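Local atomic coordinates of Tll0287 protein (Thermosynechococcus elongatus, PDB entry 5B82), a protein that binds heme c covalently in a PAS-like domain and probably acts in redox chemistry or sensing linked to photosynthesis. Residues A[39-44]-A[174-179]; A[85-90]-A[103-108]; A[119-124]-A[130-135]. All coordinates share one frame; numbering follows the deposited sequence.

Contact 1: A[39-44]-A[174-179]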
loop_
_atom_site.group_PDB
_atom_site.type_symbol
_atom_site.label_atom_id
_atom_site.label_comp_id
_atom_site.label_asym_id
_atom_site.label_seq_id
_atom_site.Cartn_x
_atom_site.Cartn_y
_atom_site.Cartn_z
ATOM N N GLU A 39 -9.554 -0.789 -4.700
ATOM C CA GLU A 39 -9.180 -0.326 -6.031
ATOM C C GLU A 39 -9.259 1.204 -6.150
ATOM O O GLU A 39 -8.416 1.832 -6.801
ATOM C CB GLU A 39 -10.004 -1.039 -7.105
ATOM C CG GLU A 39 -9.241 -1.181 -8.423
ATOM C CD GLU A 39 -8.066 -2.134 -8.318
ATOM O OE1 GLU A 39 -8.049 -2.995 -7.397
ATOM O OE2 GLU A 39 -7.143 -2.021 -9.152
ATOM N N GLN A 40 -10.251 1.806 -5.493
ATOM C CA GLN A 40 -10.396 3.264 -5.472
ATOM C C GLN A 40 -9.254 3.927 -4.722
ATOM O O GLN A 40 -8.766 4.992 -5.128
ATOM C CB GLN A 40 -11.726 3.666 -4.833
ATOM C CG GLN A 40 -12.919 3.550 -5.755
ATOM C CD GLN A 40 -14.242 3.740 -5.027
ATOM O OE1 GLN A 40 -14.290 3.766 -3.793
ATOM N NE2 GLN A 40 -15.325 3.869 -5.790
ATOM N N LEU A 41 -8.835 3.307 -3.623
ATOM C CA LEU A 41 -7.673 3.789 -2.882
ATOM C C LEU A 41 -6.410 3.765 -3.761
ATOM O O LEU A 41 -5.607 4.718 -3.761
ATOM C CB LEU A 41 -7.476 2.944 -1.620
ATOM C CG LEU A 41 -6.443 3.429 -0.612
ATOM C CD1 LEU A 41 -6.792 4.834 -0.136
ATOM C CD2 LEU A 41 -6.356 2.461 0.564
ATOM N N ASP A 42 -6.252 2.687 -4.526
ATOM C CA ASP A 42 -5.099 2.535 -5.402
ATOM C C ASP A 42 -5.092 3.580 -6.532
ATOM O O ASP A 42 -4.069 4.231 -6.811
ATOM C CB ASP A 42 -5.069 1.123 -5.983
ATOM C CG ASP A 42 -3.717 0.771 -6.565
ATOM O OD1 ASP A 42 -2.713 0.903 -5.828
ATOM O OD2 ASP A 42 -3.658 0.385 -7.758
ATOM N N GLN A 43 -6.245 3.755 -7.161
ATOM C CA GLN A 43 -6.356 4.734 -8.233
ATOM C C GLN A 43 -6.164 6.141 -7.680
ATOM O O GLN A 43 -5.674 7.035 -8.377
ATOM C CB GLN A 43 -7.690 4.592 -8.961
ATOM C CG GLN A 43 -7.755 3.356 -9.855
ATOM C CD GLN A 43 -6.868 3.462 -11.088
ATOM O OE1 GLN A 43 -6.882 4.473 -11.790
ATOM N NE2 GLN A 43 -6.094 2.412 -11.357
ATOM N N MET A 44 -6.528 6.330 -6.416
ATOM C CA MET A 44 -6.291 7.613 -5.766
ATOM C C MET A 44 -4.806 7.876 -5.644
ATOM O O MET A 44 -4.330 8.960 -6.019
ATOM C CB MET A 44 -6.927 7.668 -4.379
ATOM C CG MET A 44 -6.413 8.827 -3.520
ATOM S SD MET A 44 -7.160 8.789 -1.870
ATOM C CE MET A 44 -5.958 9.720 -0.937
ATOM N N GLY A 174 4.480 -3.550 -2.410
ATOM C CA GLY A 174 3.818 -3.990 -1.196
ATOM C C GLY A 174 2.410 -4.402 -1.575
ATOM O O GLY A 174 2.158 -4.804 -2.717
ATOM N N MET A 175 1.479 -4.287 -0.636
ATOM C CA MET A 175 0.106 -4.716 -0.873
ATOM C C MET A 175 -0.854 -3.980 0.035
ATOM O O MET A 175 -0.433 -3.411 1.054
ATOM C CB MET A 175 -0.028 -6.216 -0.629
ATOM C CG MET A 175 0.031 -6.618 0.847
ATOM S SD MET A 175 0.119 -8.398 1.027
ATOM C CE MET A 175 0.246 -8.523 2.830
ATOM N N TYR A 176 -2.134 -3.955 -0.342
ATOM C CA TYR A 176 -3.192 -3.591 0.606
ATOM C C TYR A 176 -3.672 -4.872 1.273
ATOM O O TYR A 176 -3.712 -5.921 0.630
ATOM C CB TYR A 176 -4.378 -2.926 -0.089
ATOM C CG TYR A 176 -3.996 -1.745 -0.949
ATOM C CD1 TYR A 176 -3.824 -0.479 -0.397
ATOM C CD2 TYR A 176 -3.816 -1.896 -2.309
ATOM C CE1 TYR A 176 -3.464 0.603 -1.188
ATOM C CE2 TYR A 176 -3.472 -0.825 -3.107
ATOM C CZ TYR A 176 -3.290 0.415 -2.543
ATOM O OH TYR A 176 -2.932 1.467 -3.347
ATOM N N ALA A 177 -4.035 -4.787 2.551
ATOM C CA ALA A 177 -4.554 -5.938 3.303
ATOM C C ALA A 177 -5.822 -5.539 4.046
ATOM O O ALA A 177 -5.825 -4.581 4.824
ATOM C CB ALA A 177 -3.525 -6.436 4.289
ATOM N N VAL A 178 -6.909 -6.251 3.787
ATOM C CA VAL A 178 -8.165 -5.994 4.479
ATOM C C VAL A 178 -8.645 -7.248 5.191
ATOM O O VAL A 178 -8.539 -8.345 4.650
ATOM C CB VAL A 178 -9.260 -5.552 3.498
ATOM C CG1 VAL A 178 -10.581 -5.338 4.225
ATOM C CG2 VAL A 178 -8.830 -4.293 2.755
ATOM N N THR A 179 -9.169 -7.087 6.403
ATOM C CA THR A 179 -9.794 -8.201 7.096
ATOM C C THR A 179 -11.240 -7.878 7.461
ATOM O O THR A 179 -11.524 -6.844 8.068
ATOM C CB THR A 179 -9.034 -8.582 8.379
ATOM O OG1 THR A 179 -7.750 -9.108 8.033
ATOM C CG2 THR A 179 -9.802 -9.651 9.171
#
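The Tyr176 ring meets the helix chiefly by its hydroxyl edge, where Asp42 OD1 sits in the plane of the ring, while Leu41 approaches it obliquely. The carboxylate of Asp42 stands nearly upright to the ring, the two planes 82° apart. Tyr176 OH donates to Asp42 OD1 at 2.6 Å, meeting the lone pair that faces away from the other carboxylate oxygen. Asp42 OD1 also lies 3.3 Å from Tyr176 CE2. Asp42 holds its CG anti to the backbone N (chi1 -163°), which swings the carboxylate across the phenol end. On the CE1 side of the ring, Leu41 CD2 comes within 3.9 Å of Tyr176 CE1; Leu41 is modelled in two conformers, so this contact is less certain. Here helix 28-49 lies across one face of the antiparallel PAS-like sheet, and Tyr176 reaches up to it from strand 172-181, while the neighbouring Met175 packs against helix 103-114 on the other face. The Tyr176 side chain comes to about 6 Å from the heme, nearest atoms. Its hydroxyl has a second partner just beyond the segment, so that Tyr176 OH is held between Asp42 OD1 and Arg45 NH2.

Contact 2: A[85-90]-A[103-108]. With HEC (heme c), chain B.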
loop_
_atom_site.group_PDB
_atom_site.type_symbol
_atom_site.label_atom_id
_atom_site.label_comp_id
_atom_site.label_asym_id
_atom_site.label_seq_id
_atom_site.Cartn_x
_atom_site.Cartn_y
_atom_site.Cartn_z
ATOM N N GLN A 85 -10.464 -4.244 9.212
ATOM C CA GLN A 85 -9.091 -3.799 9.395
ATOM C C GLN A 85 -8.570 -3.547 7.990
ATOM O O GLN A 85 -8.755 -4.384 7.119
ATOM C CB GLN A 85 -8.262 -4.884 10.065
ATOM C CG GLN A 85 -8.685 -5.150 11.503
ATOM C CD GLN A 85 -8.523 -6.595 11.886
ATOM O OE1 GLN A 85 -7.429 -7.158 11.797
ATOM N NE2 GLN A 85 -9.619 -7.218 12.300
ATOM N N VAL A 86 -7.945 -2.394 7.770
ATOM C CA VAL A 86 -7.388 -2.047 6.454
ATOM C C VAL A 86 -6.006 -1.482 6.679
ATOM O O VAL A 86 -5.833 -0.590 7.509
ATOM C CB VAL A 86 -8.237 -0.978 5.731
ATOM C CG1 VAL A 86 -7.618 -0.629 4.351
ATOM C CG2 VAL A 86 -9.670 -1.451 5.594
ATOM N N ARG A 87 -5.023 -1.996 5.953
ATOM C CA ARG A 87 -3.640 -1.610 6.194
ATOM C C ARG A 87 -2.745 -1.879 4.986
ATOM O O ARG A 87 -2.840 -2.931 4.343
ATOM C CB ARG A 87 -3.094 -2.391 7.387
ATOM C CG ARG A 87 -1.754 -1.900 7.899
ATOM C CD ARG A 87 -1.418 -2.580 9.228
ATOM N NE ARG A 87 -1.049 -3.984 9.059
ATOM C CZ ARG A 87 0.203 -4.425 9.003
ATOM N NH1 ARG A 87 1.219 -3.571 9.102
ATOM N NH2 ARG A 87 0.442 -5.717 8.850
ATOM N N GLN A 88 -1.861 -0.933 4.692
ATOM C CA GLN A 88 -0.821 -1.166 3.701
ATOM C C GLN A 88 0.287 -1.955 4.366
ATOM O O GLN A 88 0.611 -1.731 5.535
ATOM C CB GLN A 88 -0.267 0.152 3.179
ATOM C CG GLN A 88 -1.280 0.968 2.406
ATOM C CD GLN A 88 -0.816 2.395 2.193
ATOM O OE1 GLN A 88 -0.313 2.743 1.123
ATOM N NE2 GLN A 88 -0.972 3.227 3.218
ATOM N N VAL A 89 0.851 -2.897 3.629
ATOM C CA VAL A 89 1.923 -3.730 4.151
ATOM C C VAL A 89 3.020 -3.850 3.113
ATOM O O VAL A 89 2.742 -4.138 1.952
ATOM C CB VAL A 89 1.418 -5.147 4.466
ATOM C CG1 VAL A 89 2.536 -5.971 5.103
ATOM C CG2 VAL A 89 0.186 -5.087 5.380
ATOM N N ALA A 90 4.262 -3.623 3.528
ATOM C CA ALA A 90 5.396 -3.755 2.624
ATOM C C ALA A 90 6.623 -4.272 3.355
ATOM O O ALA A 90 6.870 -3.915 4.507
ATOM C CB ALA A 90 5.706 -2.424 1.940
ATOM N N ALA A 103 2.465 -14.352 9.723
ATOM C CA ALA A 103 2.813 -15.341 8.708
ATOM C C ALA A 103 1.951 -15.154 7.472
ATOM O O ALA A 103 2.394 -15.411 6.352
ATOM C CB ALA A 103 2.652 -16.749 9.254
ATOM N N LEU A 104 0.720 -14.700 7.663
ATOM C CA LEU A 104 -0.155 -14.448 6.524
ATOM C C LEU A 104 0.324 -13.268 5.684
ATOM O O LEU A 104 0.247 -13.306 4.450
ATOM C CB LEU A 104 -1.595 -14.221 6.979
ATOM C CG LEU A 104 -2.591 -13.945 5.852
ATOM C CD1 LEU A 104 -2.537 -15.007 4.764
ATOM C CD2 LEU A 104 -3.992 -13.829 6.431
ATOM N N ASP A 105 0.802 -12.213 6.334
ATOM C CA ASP A 105 1.346 -11.082 5.584
ATOM C C ASP A 105 2.472 -11.566 4.664
ATOM O O ASP A 105 2.501 -11.259 3.455
ATOM C CB ASP A 105 1.867 -9.987 6.525
ATOM C CG ASP A 105 0.748 -9.201 7.205
ATOM O OD1 ASP A 105 -0.360 -9.102 6.634
ATOM O OD2 ASP A 105 0.989 -8.656 8.302
ATOM N N VAL A 106 3.382 -12.344 5.244
ATOM C CA VAL A 106 4.559 -12.814 4.530
ATOM C C VAL A 106 4.150 -13.757 3.415
ATOM O O VAL A 106 4.691 -13.696 2.304
ATOM C CB VAL A 106 5.576 -13.500 5.470
ATOM C CG1 VAL A 106 6.747 -14.043 4.676
ATOM C CG2 VAL A 106 6.071 -12.522 6.519
ATOM N N GLN A 107 3.185 -14.618 3.710
ATOM C CA GLN A 107 2.642 -15.552 2.731
ATOM C C GLN A 107 2.049 -14.812 1.531
ATOM O O GLN A 107 2.241 -15.214 0.376
ATOM C CB GLN A 107 1.562 -16.428 3.373
ATOM C CG GLN A 107 0.877 -17.380 2.395
ATOM C CD GLN A 107 -0.456 -17.914 2.911
ATOM O OE1 GLN A 107 -1.381 -18.158 2.131
ATOM N NE2 GLN A 107 -0.558 -18.100 4.224
ATOM N N ALA A 108 1.322 -13.731 1.810
ATOM C CA ALA A 108 0.621 -13.005 0.761
ATOM C C ALA A 108 1.626 -12.283 -0.125
ATOM O O ALA A 108 1.555 -12.370 -1.355
ATOM C CB ALA A 108 -0.381 -12.022 1.355
HETATM FE FE HEC B . 4.668 6.304 -1.440
HETATM C CHA HEC B . 4.338 5.209 1.757
HETATM C CHB HEC B . 3.618 3.167 -2.565
HETATM C CHC HEC B . 4.729 7.385 -4.652
HETATM C CHD HEC B . 6.084 9.250 -0.381
HETATM N NA HEC B . 4.145 4.497 -0.572
HETATM C C1A HEC B . 3.951 4.324 0.783
HETATM C C2A HEC B . 3.292 3.050 0.996
HETATM C C3A HEC B . 3.097 2.499 -0.208
HETATM C C4A HEC B . 3.630 3.387 -1.210
HETATM C CMA HEC B . 2.436 1.147 -0.522
HETATM C CAA HEC B . 2.873 2.453 2.364
HETATM C CBA HEC B . 3.862 1.400 2.862
HETATM C CGA HEC B . 5.045 2.063 3.512
HETATM O O1A HEC B . 6.180 1.913 2.996
HETATM O O2A HEC B . 4.860 2.776 4.533
HETATM N NB HEC B . 4.269 5.421 -3.247
HETATM C C1B HEC B . 3.798 4.150 -3.503
HETATM C C2B HEC B . 3.528 4.030 -4.921
HETATM C C3B HEC B . 3.844 5.192 -5.496
HETATM C C4B HEC B . 4.304 6.092 -4.458
HETATM C CMB HEC B . 3.017 2.752 -5.635
HETATM C CAB HEC B . 3.724 5.539 -6.999
HETATM C CBB HEC B . 2.239 5.555 -7.444
HETATM N NC HEC B . 5.325 7.990 -2.345
HETATM C C1C HEC B . 5.201 8.254 -3.690
HETATM C C2C HEC B . 5.512 9.653 -3.898
HETATM C C3C HEC B . 6.017 10.137 -2.750
HETATM C C4C HEC B . 5.823 9.121 -1.732
HETATM C CMC HEC B . 5.680 10.272 -5.306
HETATM C CAC HEC B . 6.605 11.551 -2.497
HETATM C CBC HEC B . 5.650 12.727 -2.808
HETATM N ND HEC B . 5.200 7.084 0.376
HETATM C C1D HEC B . 5.642 8.385 0.593
HETATM C C2D HEC B . 5.565 8.676 2.012
HETATM C C3D HEC B . 5.030 7.405 2.657
HETATM C C4D HEC B . 4.833 6.476 1.578
HETATM C CMD HEC B . 5.946 9.987 2.731
HETATM C CAD HEC B . 4.725 7.152 4.150
HETATM C CBD HEC B . 3.278 7.595 4.333
HETATM C CGD HEC B . 2.755 7.232 5.706
HETATM O O1D HEC B . 3.279 7.755 6.715
HETATM O O2D HEC B . 1.805 6.423 5.776
#
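Asp105 OD2 takes two partners: the guanidinium of Arg87 across the contact, and the backbone N of Arg101 just ahead of the helix. The salt bridge measures 3.0 Å from Arg87 NH2 to Asp105 OD2, with the oxygen in the guanidinium plane, at its edge. The carboxylate is turned 56° against that plane, and Asp105 OD1 stays 4.1 Å from Arg87 NH2, so the pairing is single-pronged. Val89, two residues along the strand, lays its CG2 3.5 Å above the guanidinium plane, near the rim, and comes within 4.2 Å of Asp105 OD1. Arg87 bends at chi3 (73°) to turn its end toward the helix, and its NH1 is engaged by the carbonyls of Asn97 and Ala99, on both sides of the heme-binding His98. Between Arg87 and Val89, Gln88 points to the other face of the sheet. Gln88 OE1 lies 3.4 Å from heme CAA, the first carbon of a propionate arm, and accepts a hydrogen bond from Arg45 NH2. With a leucine in place of Gln88, Arg45 would probably lose that acceptor, leaving Arg45 NH2 with less to hold it beside Tyr176 OH. Buried and held by two donors, the carboxylate of Asp105 is likely to remain ionised, partly offsetting the charges of Arg87 and the nearby Arg101 and tying edge strand 85-89 and the His98 loop to the start of helix 103-114.

Contact 3: A[119-124]-A[130-135]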
loop_
_atom_site.group_PDB
_atom_site.type_symbol
_atom_site.label_atom_id
_atom_site.label_comp_id
_atom_site.label_asym_id
_atom_site.label_seq_id
_atom_site.Cartn_x
_atom_site.Cartn_y
_atom_site.Cartn_z
ATOM N N GLN A 119 -2.989 -10.287 -9.291
ATOM C CA GLN A 119 -3.296 -8.934 -8.820
ATOM C C GLN A 119 -3.836 -8.886 -7.395
ATOM O O GLN A 119 -3.553 -7.945 -6.645
ATOM C CB GLN A 119 -4.269 -8.231 -9.756
ATOM C CG GLN A 119 -3.663 -7.935 -11.124
ATOM C CD GLN A 119 -2.274 -7.308 -11.042
ATOM O OE1 GLN A 119 -2.075 -6.285 -10.382
ATOM N NE2 GLN A 119 -1.301 -7.924 -11.718
ATOM N N ALA A 120 -4.645 -9.875 -7.033
ATOM C CA ALA A 120 -5.261 -9.863 -5.706
ATOM C C ALA A 120 -5.840 -11.215 -5.374
ATOM O O ALA A 120 -6.094 -12.025 -6.253
ATOM C CB ALA A 120 -6.363 -8.804 -5.632
ATOM N N PHE A 121 -6.091 -11.454 -4.096
ATOM C CA PHE A 121 -6.758 -12.696 -3.747
ATOM C C PHE A 121 -7.431 -12.560 -2.394
ATOM O O PHE A 121 -7.076 -11.676 -1.613
ATOM C CB PHE A 121 -5.768 -13.877 -3.772
ATOM C CG PHE A 121 -4.778 -13.876 -2.643
ATOM C CD1 PHE A 121 -5.040 -14.585 -1.476
ATOM C CD2 PHE A 121 -3.578 -13.186 -2.750
ATOM C CE1 PHE A 121 -4.128 -14.596 -0.428
ATOM C CE2 PHE A 121 -2.665 -13.191 -1.709
ATOM C CZ PHE A 121 -2.944 -13.901 -0.538
ATOM N N TRP A 122 -8.433 -13.403 -2.153
ATOM C CA TRP A 122 -8.949 -13.465 -0.811
ATOM C C TRP A 122 -8.877 -14.857 -0.219
ATOM O O TRP A 122 -8.901 -15.868 -0.903
ATOM C CB TRP A 122 -10.289 -12.718 -0.590
ATOM C CG TRP A 122 -11.488 -13.065 -1.434
ATOM C CD1 TRP A 122 -11.767 -12.617 -2.695
ATOM C CD2 TRP A 122 -12.621 -13.848 -1.030
ATOM N NE1 TRP A 122 -12.980 -13.105 -3.118
ATOM C CE2 TRP A 122 -13.525 -13.863 -2.112
ATOM C CE3 TRP A 122 -12.950 -14.548 0.134
ATOM C CZ2 TRP A 122 -14.728 -14.557 -2.068
ATOM C CZ3 TRP A 122 -14.150 -15.236 0.180
ATOM C CH2 TRP A 122 -15.025 -15.234 -0.914
ATOM N N GLN A 123 -8.690 -14.877 1.093
ATOM C CA GLN A 123 -8.404 -16.103 1.821
ATOM C C GLN A 123 -9.256 -16.102 3.073
ATOM O O GLN A 123 -9.481 -15.045 3.647
ATOM C CB GLN A 123 -6.924 -16.089 2.193
ATOM C CG GLN A 123 -6.476 -17.116 3.185
ATOM C CD GLN A 123 -5.003 -17.428 3.035
ATOM O OE1 GLN A 123 -4.436 -17.289 1.944
ATOM N NE2 GLN A 123 -4.370 -17.855 4.124
ATOM N N THR A 124 -9.736 -17.270 3.499
ATOM C CA THR A 124 -10.531 -17.340 4.712
ATOM C C THR A 124 -9.854 -18.204 5.757
ATOM O O THR A 124 -9.277 -19.255 5.442
ATOM C CB THR A 124 -11.948 -17.901 4.460
ATOM O OG1 THR A 124 -11.863 -19.076 3.647
ATOM C CG2 THR A 124 -12.812 -16.873 3.764
ATOM N N HIS A 130 -9.919 -12.318 4.429
ATOM C CA HIS A 130 -8.786 -11.427 4.228
ATOM C C HIS A 130 -8.605 -11.201 2.731
ATOM O O HIS A 130 -8.494 -12.160 1.982
ATOM C CB HIS A 130 -7.495 -12.051 4.765
ATOM C CG HIS A 130 -7.603 -12.593 6.158
ATOM N ND1 HIS A 130 -7.272 -11.854 7.272
ATOM C CD2 HIS A 130 -7.975 -13.809 6.611
ATOM C CE1 HIS A 130 -7.440 -12.593 8.354
ATOM N NE2 HIS A 130 -7.861 -13.786 7.981
ATOM N N TYR A 131 -8.556 -9.943 2.313
ATOM C CA TYR A 131 -8.329 -9.618 0.917
ATOM C C TYR A 131 -7.012 -8.881 0.809
ATOM O O TYR A 131 -6.729 -7.987 1.618
ATOM C CB TYR A 131 -9.468 -8.735 0.397
ATOM C CG TYR A 131 -9.308 -8.209 -1.032
ATOM C CD1 TYR A 131 -9.476 -9.046 -2.132
ATOM C CD2 TYR A 131 -9.043 -6.865 -1.278
ATOM C CE1 TYR A 131 -9.364 -8.565 -3.439
ATOM C CE2 TYR A 131 -8.930 -6.370 -2.597
ATOM C CZ TYR A 131 -9.097 -7.229 -3.660
ATOM O OH TYR A 131 -8.992 -6.746 -4.962
ATOM N N PHE A 132 -6.208 -9.272 -0.181
ATOM C CA PHE A 132 -4.918 -8.656 -0.424
ATOM C C PHE A 132 -4.874 -8.207 -1.875
ATOM O O PHE A 132 -5.332 -8.917 -2.753
ATOM C CB PHE A 132 -3.787 -9.648 -0.179
ATOM C CG PHE A 132 -3.787 -10.229 1.224
ATOM C CD1 PHE A 132 -3.124 -9.584 2.249
ATOM C CD2 PHE A 132 -4.452 -11.412 1.493
ATOM C CE1 PHE A 132 -3.130 -10.110 3.559
ATOM C CE2 PHE A 132 -4.458 -11.954 2.794
ATOM C CZ PHE A 132 -3.797 -11.299 3.816
ATOM N N ARG A 133 -4.299 -7.040 -2.112
ATOM C CA ARG A 133 -4.203 -6.527 -3.474
ATOM C C ARG A 133 -2.810 -5.954 -3.666
ATOM O O ARG A 133 -2.373 -5.074 -2.918
ATOM C CB ARG A 133 -5.311 -5.497 -3.737
ATOM C CG ARG A 133 -5.565 -5.181 -5.251
ATOM C CD ARG A 133 -4.779 -3.985 -5.713
ATOM N NE ARG A 133 -5.141 -3.592 -7.083
ATOM C CZ ARG A 133 -4.473 -3.966 -8.170
ATOM N NH1 ARG A 133 -3.398 -4.744 -8.054
ATOM N NH2 ARG A 133 -4.866 -3.553 -9.376
ATOM N N ARG A 134 -2.093 -6.469 -4.657
ATOM C CA ARG A 134 -0.715 -6.034 -4.867
ATOM C C ARG A 134 -0.611 -4.554 -5.252
ATOM O O ARG A 134 -1.515 -3.981 -5.866
ATOM C CB ARG A 134 0.000 -6.922 -5.903
ATOM C CG ARG A 134 0.017 -6.371 -7.315
ATOM C CD ARG A 134 0.536 -7.400 -8.340
ATOM N NE ARG A 134 1.991 -7.500 -8.410
ATOM C CZ ARG A 134 2.666 -8.647 -8.380
ATOM N NH1 ARG A 134 2.014 -9.800 -8.265
ATOM N NH2 ARG A 134 3.991 -8.646 -8.466
ATOM N N ILE A 135 0.498 -3.945 -4.856
ATOM C CA ILE A 135 0.852 -2.595 -5.272
ATOM C C ILE A 135 2.162 -2.677 -6.049
ATOM O O ILE A 135 3.174 -3.146 -5.523
ATOM C CB ILE A 135 1.071 -1.678 -4.060
ATOM C CG1 ILE A 135 -0.208 -1.576 -3.234
ATOM C CG2 ILE A 135 1.508 -0.282 -4.513
ATOM C CD1 ILE A 135 0.001 -1.081 -1.817
HETATM O O HOH W 1 -3.131 -3.582 -11.877
#
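His130 pairs with Gln123 through two backbone bonds, His130 N to Gln123 O and Gln123 N to His130 O, both 2.9 Å. Its ring brings CD2 to 3.5 Å from Gln123 O, while ND1 and NE2 are occupied by Thr179 and Asp125. Tyr131 points to the opposite face and lies back over the neighbouring strand, its OH 3.4 Å from Ala120 CB; Val34 and Val35 of helix 28-49 pack on it. At Phe132 the backbone pairs with Phe121 in both directions, and the rings meet on the face toward helix 103-114. Phe132 CD2 sits over one face of the Phe121 ring, 3.5 Å from Phe121 CZ, but with planes 30° apart and centroids separated by 5.2 Å the rings barely overlap. Phe121 reaches this place by putting CG between its own N and carbonyl carbon (chi1 72°). Arg133 runs alongside Gln119: NH1 donates to a lone pair of Gln119 OE1 at 3.1 Å, in both the amide and the guanidinium plane, and a water bridges OE1 to Arg133 NH2, which is also salt-bridged to Glu39. Arg134 N then closes on Gln119 O at 2.9 Å, its CD against Gln119 OE1 and its guanidinium held by Asp136 and the carbonyls of Phe112 and Leu118. Segments 120-124 and 130-135, 162° apart in direction, belong to the beta hairpin 120-125/128-136, whose first strand is an outer one of the antiparallel sheet of this PAS-like domain.

How the contacts relate
The three contacts share one antiparallel sheet, with strand 172-181 of contact 1 between strand 85-89 of contact 2 and strand 128-136 of contact 3. Backbone bonds stitch them together: Ala177 N lies 2.8 Å from Arg87 O, and Val178 N 2.8 Å from Tyr131 O. Contact 1 lies on the face under helix 28-49, which also reaches contact 3 through the salt bridge of Glu39 with Arg133. On the other face, helix 103-114 joins contacts 2 and 3, where Ala108 CB is 3.7 Å from Phe121 CZ. The heme adjoins the sheet: Gln88 of contact 2 and Ile135 of contact 3 line its pocket, with Tyr176 of contact 1 packed against both.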